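Local coordinates for hydrogenase expression/formation protein HypE (Desulfovibrio vulgaris subsp. vulgaris, PDB 2Z1U), which binds ATP and magnesium and acts in hydrogenase maturation, probably by ATP-dependent dehydration of a cysteine-borne carbamoyl group to a thiocyanate that supplies cyanide, at the interface of chains A and B. Numbering follows the deposited sequence. Chains: chain A/B, Hydrogenase expression/formation protein HypE.

Contact 1 and contact 2 are two patches of one two-fold symmetric interface between the chains, their C-alpha centres about 26 Å apart. Both draw on chain A strands 50-58 and 141-151: contact 1 takes A:Ser57, A:Phe142 and A:Asn144, contact 2 A:Pro50 and A:Ile151 at the opposite ends. Chain B answers with strands 87-99 and 124-133 in contact 1, where strand 87-99 of both chains meets, and strand 43-46 in contact 2. Contact 1 involves ATP- and magnesium-site residues; contact 2 adds a beta bridge and a long salt bridge. If this pairing is the biological dimer, nucleotide binding may be sensitive to it.

Contact 1: the interface of chains A and B. Residues chain A 57, 59, 97, 142, 144; chain B 95, 97, 129, 131.
A:Ser57 offers its backbone to two charged side chains of chain B, and its amide and its carbonyl each bond across the interface. Its amide N gives a nearly straight hydrogen bond to the carboxylate OD2 of B:Asp129 (2.9 Å), which it meets from above the carboxylate plane, 48° out of it. Its carbonyl O takes the ammonium NZ of B:Lys131 at 2.9 Å. The lysine gets there by bending at chi2 (-55°) and again at chi4, which brings NZ roughly in line with the serine carbonyl, in its plane.

Within chain B the same NZ makes a salt bridge to B:Asp129 OD2 (2.8 Å), meeting that oxygen on its syn side. OD2 therefore accepts from the lysine and from the serine amide. A water adds a further link: it lies 2.7 Å from the hydroxyl OG of A:Ser57 and also bonds B:Asp129 OD2. From within chain A, the amide ND2 of A:Asn144 donates to that hydroxyl with OG in its amide plane, helping to fix where OG points.

The apolar contacts gather round B:Ile97. Its CD1 methyl packs on CB of A:Phe142 at 3.8 Å, while CG2 sits over the ring face near CD1 and CE1; CG1 and CD1 pack against CB and OG of A:Ser57. The two copies of Ile97 reach toward each other tip to tip. Farther out, A:Thr59 points CG2 at CB of B:Lys131.

B:Asp129 and B:Lys131 belong to the ATP site of HypE, and the aspartate also to a magnesium site. This strand-to-strand contact between AIR synthase-related N-terminal domains thus ties the neighbouring subunit directly to nucleotide-binding residues. Where the two isoleucines meet, the methyl CD1 of A:Ile97 and the methyl CD1 of B:Ile97 are 4.1 Å apart.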
loop_
_atom_site.group_PDB
_atom_site.type_symbol
_atom_site.label_atom_id
_atom_site.label_comp_id
_atom_site.label_asym_id
_atom_site.label_seq_id
_atom_site.Cartn_x
_atom_site.Cartn_y
_atom_site.Cartn_z
ATOM N N SER A 57 3.753 -5.778 -0.274
ATOM C CA SER A 57 2.635 -6.637 -0.626
ATOM C C SER A 57 2.974 -8.051 -0.191
ATOM O O SER A 57 4.137 -8.431 -0.183
ATOM C CB SER A 57 2.341 -6.638 -2.122
ATOM O OG SER A 57 2.039 -5.348 -2.599
ATOM N N THR A 59 2.071 -12.178 -0.661
ATOM C CA THR A 59 1.621 -13.062 -1.741
ATOM C C THR A 59 1.823 -14.527 -1.332
ATOM O O THR A 59 1.864 -15.414 -2.183
ATOM C CB THR A 59 2.400 -12.794 -3.068
ATOM O OG1 THR A 59 3.799 -12.916 -2.819
ATOM C CG2 THR A 59 2.126 -11.389 -3.615
ATOM N N ILE A 97 -6.584 -7.288 -2.183
ATOM C CA ILE A 97 -6.966 -7.702 -3.536
ATOM C C ILE A 97 -7.512 -9.127 -3.445
ATOM O O ILE A 97 -6.802 -10.045 -3.041
ATOM C CB ILE A 97 -5.790 -7.602 -4.541
ATOM C CG1 ILE A 97 -5.265 -6.153 -4.583
ATOM C CG2 ILE A 97 -6.240 -8.068 -5.951
ATOM C CD1 ILE A 97 -3.920 -5.967 -5.294
ATOM N N PHE A 142 -4.214 -11.247 -2.197
ATOM C CA PHE A 142 -2.984 -10.536 -1.886
ATOM C C PHE A 142 -3.326 -9.394 -0.943
ATOM O O PHE A 142 -4.445 -8.873 -0.966
ATOM C CB PHE A 142 -2.319 -9.969 -3.151
ATOM C CG PHE A 142 -2.085 -10.994 -4.241
ATOM C CD1 PHE A 142 -2.410 -10.701 -5.559
ATOM C CD2 PHE A 142 -1.557 -12.250 -3.946
ATOM C CE1 PHE A 142 -2.207 -11.633 -6.564
ATOM C CE2 PHE A 142 -1.349 -13.193 -4.947
ATOM C CZ PHE A 142 -1.673 -12.881 -6.254
ATOM N N ASN A 144 -1.595 -5.663 0.490
ATOM C CA ASN A 144 -0.552 -4.690 0.704
ATOM C C ASN A 144 -0.773 -3.993 2.042
ATOM O O ASN A 144 -1.916 -3.656 2.410
ATOM C CB ASN A 144 -0.528 -3.649 -0.420
ATOM C CG ASN A 144 0.541 -2.585 -0.193
ATOM O OD1 ASN A 144 0.331 -1.663 0.584
ATOM N ND2 ASN A 144 1.687 -2.715 -0.872
ATOM N N GLY B 95 3.486 -0.423 -4.351
ATOM C CA GLY B 95 3.680 -1.846 -4.192
ATOM C C GLY B 95 3.229 -2.498 -5.481
ATOM O O GLY B 95 2.043 -2.476 -5.808
ATOM N N ILE B 97 2.624 -5.755 -7.825
ATOM C CA ILE B 97 2.440 -7.207 -7.903
ATOM C C ILE B 97 2.436 -7.592 -9.383
ATOM O O ILE B 97 1.584 -7.141 -10.145
ATOM C CB ILE B 97 1.150 -7.681 -7.184
ATOM C CG1 ILE B 97 1.195 -7.254 -5.704
ATOM C CG2 ILE B 97 0.991 -9.219 -7.312
ATOM C CD1 ILE B 97 -0.132 -7.382 -4.948
ATOM N N ASP B 129 7.755 -1.638 -3.183
ATOM C CA ASP B 129 7.884 -3.083 -3.100
ATOM C C ASP B 129 7.576 -3.658 -4.463
ATOM O O ASP B 129 6.790 -3.090 -5.204
ATOM C CB ASP B 129 6.905 -3.653 -2.066
ATOM C CG ASP B 129 7.118 -5.142 -1.826
ATOM O OD1 ASP B 129 8.271 -5.530 -1.499
ATOM O OD2 ASP B 129 6.148 -5.917 -1.948
ATOM N N LYS B 131 6.757 -7.515 -6.021
ATOM C CA LYS B 131 6.522 -8.941 -5.893
ATOM C C LYS B 131 6.228 -9.453 -7.305
ATOM O O LYS B 131 5.444 -8.855 -8.037
ATOM C CB LYS B 131 5.341 -9.230 -4.933
ATOM C CG LYS B 131 5.555 -8.933 -3.413
ATOM C CD LYS B 131 6.804 -9.656 -2.840
ATOM C CE LYS B 131 6.925 -9.654 -1.322
ATOM N NZ LYS B 131 6.999 -8.303 -0.646
HETATM O O HOH W 1 4.380 -4.998 -3.848
#

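Contact 2: the interface of chains A and B. Residues chain A 50, 151, 154; chain B 44, 46.
B:Arg44 lies across the ends of two chain A strands, and its different parts meet very different partners. The closer packing is at the base of its side chain, where the methylene CG rests 3.7 Å from the CD1 methyl of A:Ile151, the two side chains running at about a right angle. CG is anti to the backbone N of B:Arg44 (chi1 177°), and the chain stays extended from there to NE. That carries the guanidinium past the isoleucine and over A:Pro50. One face of the guanidinium takes the proline CB, 3.9 Å above the plane and displaced toward its rim, so the CB methylene gives the flat cation some apolar support.

Farther along, the contact becomes looser and electrostatic. The guanidinium NH1 faces the carboxylate OD2 of A:Asp154 at 3.6 Å, a salt bridge too long to count as a hydrogen bond. The carboxylate and guanidinium planes stand 87° apart, which rules out a flat, two-pronged pairing. A:Asp154 belongs to a loop, and its attraction for the arginine probably steers the cation more than it locks it.

On its other flank, B:Arg44 has a partner in its own chain: NH2 makes a weak hydrogen bond and salt bridge to the carboxylate OD1 of B:Asp46, 3.1 Å away, while the other oxygen, OD2, lies at the guanidinium edge, in plane. The same OD1 sits 4.0 Å from the CA of A:Pro50, a van der Waals approach rather than a bond. The guanidinium thus lies between carboxylates from both subunits, whose charges probably help hold the cation in place.

In the fold, this patch is a strand-edge junction: A:Pro50 begins strand 50-58 and forms an antiparallel beta bridge with B:Asp46 at the end of strand 43-46, while A:Ile151 closes strand 141-151 just ahead of the loop carrying A:Asp154.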
loop_
_atom_site.group_PDB
_atom_site.type_symbol
_atom_site.label_atom_id
_atom_site.label_comp_id
_atom_site.label_asym_id
_atom_site.label_seq_id
_atom_site.Cartn_x
_atom_site.Cartn_y
_atom_site.Cartn_z
ATOM N N PRO A 50 10.015 13.694 12.176
ATOM C CA PRO A 50 10.747 12.757 11.327
ATOM C C PRO A 50 10.046 11.408 11.396
ATOM O O PRO A 50 9.904 10.839 12.481
ATOM C CB PRO A 50 12.143 12.694 11.964
ATOM C CG PRO A 50 12.164 13.773 13.020
ATOM C CD PRO A 50 10.742 14.002 13.416
ATOM N N ILE A 151 10.365 8.332 13.995
ATOM C CA ILE A 151 11.775 7.997 14.204
ATOM C C ILE A 151 12.204 8.387 15.619
ATOM O O ILE A 151 11.864 9.476 16.105
ATOM C CB ILE A 151 12.708 8.544 13.095
ATOM C CG1 ILE A 151 12.441 7.784 11.785
ATOM C CG2 ILE A 151 14.184 8.374 13.485
ATOM C CD1 ILE A 151 12.921 8.465 10.541
ATOM N N ASP A 154 18.493 10.115 16.291
ATOM C CA ASP A 154 19.310 10.729 15.251
ATOM C C ASP A 154 20.781 10.688 15.675
ATOM O O ASP A 154 21.124 11.200 16.741
ATOM C CB ASP A 154 18.856 12.168 14.973
ATOM C CG ASP A 154 19.315 12.676 13.610
ATOM O OD1 ASP A 154 20.528 12.872 13.414
ATOM O OD2 ASP A 154 18.456 12.890 12.731
ATOM N N ARG B 44 12.684 7.864 5.073
ATOM C CA ARG B 44 12.650 8.916 6.093
ATOM C C ARG B 44 11.941 10.134 5.540
ATOM O O ARG B 44 12.297 10.640 4.465
ATOM C CB ARG B 44 14.062 9.313 6.567
ATOM C CG ARG B 44 14.038 10.454 7.576
ATOM C CD ARG B 44 15.336 11.226 7.602
ATOM N NE ARG B 44 15.131 12.579 8.126
ATOM C CZ ARG B 44 15.448 12.955 9.361
ATOM N NH1 ARG B 44 15.997 12.082 10.204
ATOM N NH2 ARG B 44 15.227 14.205 9.750
ATOM N N ASP B 46 10.187 14.047 6.473
ATOM C CA ASP B 46 10.018 15.191 7.370
ATOM C C ASP B 46 8.697 15.870 7.111
ATOM O O ASP B 46 8.589 16.647 6.170
ATOM C CB ASP B 46 11.146 16.206 7.176
ATOM C CG ASP B 46 12.448 15.711 7.685
ATOM O OD1 ASP B 46 12.507 15.304 8.871
ATOM O OD2 ASP B 46 13.416 15.730 6.899
#